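Local coordinates for protein anti-H(O) lectin 1 (PDB 1FX5) that binds carbohydrate as an L-fucose-specific, metal-containing legume lectin that recognises the H (O) blood-group determinant, at residues 103-109 with 215-219. Residues are numbered along the deposited sequence.
Sequences AGGYFGL and SGSTY. Unlike the reference sequence in segment 215-219: Ser217 (reference Gly).
Two serine hydroxyls on one face of a strand can anchor a compact loop through its backbone carbonyls. Here Ser217 OG donates to Gly104 O at 2.7 Å and Ser215 OG donates to Phe107 O at 2.8 Å. Both serines adopt the p rotamer and point toward the loop, two residues apart at the end of strand 209-219, whereas Thr218 points away and bonds through OG1 to Thr86 O and Ala224 N. The loop winds through a 3-10 turn at 105-106, with Tyr106 N to Ala103 O and Phe107 N to Gly104 O bonds, both 3.2 Å. Positive phi at Gly104 (65/-141) and Gly108 (79/2), which suits glycine, and at Phe107 (52/15) despite its side chain, turns the chain. Gly104 and Thr218 CA atoms are nearest, 5.0 Å apart. Packing is modest, 280 Å²: Ala103 CB meets Ser217 CB at 4.1 Å, and Phe107, chi1 m, brings CD2 to 3.9 Å from Ser217 OG. Gly105 N hydrogen-bonds a diol probably from the crystallisation liquor; as in other legume lectins, this glycine-containing loop probably lines the monosaccharide pocket. In the beta-sandwich, strand 209-219 runs between strands 44-59 and 88-94, while the loop sets Phe107 against metal ligands Glu125 and Asp127 on strand 122-127.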
loop_
_atom_site.group_PDB
_atom_site.type_symbol
_atom_site.label_atom_id
_atom_site.label_comp_id
_atom_site.label_asym_id
_atom_site.label_seq_id
_atom_site.Cartn_x
_atom_site.Cartn_y
_atom_site.Cartn_z
ATOM N N ALA A 103 4.843 -18.512 -19.532
ATOM C CA ALA A 103 3.935 -17.592 -20.215
ATOM C C ALA A 103 3.115 -18.291 -21.323
ATOM O O ALA A 103 2.782 -19.485 -21.193
ATOM C CB ALA A 103 4.707 -16.406 -20.746
ATOM N N GLY A 104 2.767 -17.590 -22.397
ATOM C CA GLY A 104 1.985 -18.255 -23.427
ATOM C C GLY A 104 0.631 -18.609 -22.819
ATOM O O GLY A 104 0.120 -17.840 -22.002
ATOM N N GLY A 105 0.072 -19.780 -23.128
ATOM C CA GLY A 105 -1.222 -20.143 -22.567
ATOM C C GLY A 105 -1.285 -20.439 -21.073
ATOM O O GLY A 105 -2.338 -20.790 -20.541
ATOM N N TYR A 106 -0.164 -20.310 -20.386
ATOM C CA TYR A 106 -0.116 -20.566 -18.956
ATOM C C TYR A 106 -0.135 -19.257 -18.142
ATOM O O TYR A 106 0.022 -19.281 -16.912
ATOM C CB TYR A 106 1.076 -21.479 -18.625
ATOM C CG TYR A 106 0.955 -22.846 -19.274
ATOM C CD1 TYR A 106 1.714 -23.182 -20.385
ATOM C CD2 TYR A 106 0.073 -23.792 -18.776
ATOM C CE1 TYR A 106 1.608 -24.433 -20.980
ATOM C CE2 TYR A 106 -0.051 -25.056 -19.372
ATOM C CZ TYR A 106 0.722 -25.367 -20.467
ATOM O OH TYR A 106 0.639 -26.620 -21.018
ATOM N N PHE A 107 -0.252 -18.126 -18.850
ATOM C CA PHE A 107 -0.320 -16.770 -18.273
ATOM C C PHE A 107 0.737 -16.294 -17.290
ATOM O O PHE A 107 0.505 -15.279 -16.590
ATOM C CB PHE A 107 -1.678 -16.567 -17.572
ATOM C CG PHE A 107 -2.868 -16.841 -18.443
ATOM C CD1 PHE A 107 -3.645 -17.982 -18.251
ATOM C CD2 PHE A 107 -3.215 -15.962 -19.460
ATOM C CE1 PHE A 107 -4.748 -18.246 -19.058
ATOM C CE2 PHE A 107 -4.317 -16.221 -20.274
ATOM C CZ PHE A 107 -5.083 -17.371 -20.068
ATOM N N GLY A 108 1.856 -17.008 -17.217
ATOM C CA GLY A 108 2.916 -16.636 -16.302
ATOM C C GLY A 108 2.616 -17.069 -14.867
ATOM O O GLY A 108 3.429 -16.840 -13.963
ATOM N N LEU A 109 1.491 -17.752 -14.653
ATOM C CA LEU A 109 1.097 -18.204 -13.320
ATOM C C LEU A 109 1.374 -19.667 -13.003
ATOM O O LEU A 109 1.535 -20.033 -11.824
ATOM C CB LEU A 109 -0.408 -17.954 -13.122
ATOM C CG LEU A 109 -0.959 -16.541 -13.342
ATOM C CD1 LEU A 109 -2.490 -16.561 -13.186
ATOM C CD2 LEU A 109 -0.316 -15.587 -12.341
ATOM N N SER A 215 -1.602 -10.140 -15.058
ATOM C CA SER A 215 -0.617 -10.852 -15.864
ATOM C C SER A 215 -1.180 -10.813 -17.294
ATOM O O SER A 215 -2.412 -10.740 -17.490
ATOM C CB SER A 215 -0.390 -12.303 -15.370
ATOM O OG SER A 215 -1.272 -13.254 -15.958
ATOM N N GLY A 216 -0.291 -10.781 -18.284
ATOM C CA GLY A 216 -0.707 -10.747 -19.671
ATOM C C GLY A 216 0.324 -11.554 -20.431
ATOM O O GLY A 216 1.495 -11.555 -20.037
ATOM N N SER A 217 -0.081 -12.255 -21.495
ATOM C CA SER A 217 0.873 -13.040 -22.252
ATOM C C SER A 217 0.392 -13.314 -23.667
ATOM O O SER A 217 -0.786 -13.113 -23.980
ATOM C CB SER A 217 1.221 -14.348 -21.522
ATOM O OG SER A 217 0.094 -15.177 -21.432
ATOM N N THR A 218 1.327 -13.747 -24.516
ATOM C CA THR A 218 1.059 -14.053 -25.913
ATOM C C THR A 218 2.061 -15.090 -26.472
ATOM O O THR A 218 2.984 -15.517 -25.769
ATOM C CB THR A 218 1.067 -12.754 -26.737
ATOM O OG1 THR A 218 0.462 -12.982 -28.022
ATOM C CG2 THR A 218 2.493 -12.230 -26.895
ATOM N N TYR A 219 1.894 -15.478 -27.732
ATOM C CA TYR A 219 2.772 -16.469 -28.364
ATOM C C TYR A 219 3.227 -15.992 -29.758
ATOM O O TYR A 219 2.500 -15.185 -30.363
ATOM C CB TYR A 219 1.941 -17.738 -28.486
ATOM C CG TYR A 219 2.691 -18.933 -28.942
ATOM C CD1 TYR A 219 2.476 -19.454 -30.218
ATOM C CD2 TYR A 219 3.625 -19.542 -28.114
ATOM C CE1 TYR A 219 3.164 -20.538 -30.653
ATOM C CE2 TYR A 219 4.326 -20.636 -28.543
ATOM C CZ TYR A 219 4.091 -21.130 -29.817
ATOM O OH TYR A 219 4.771 -22.231 -30.263
#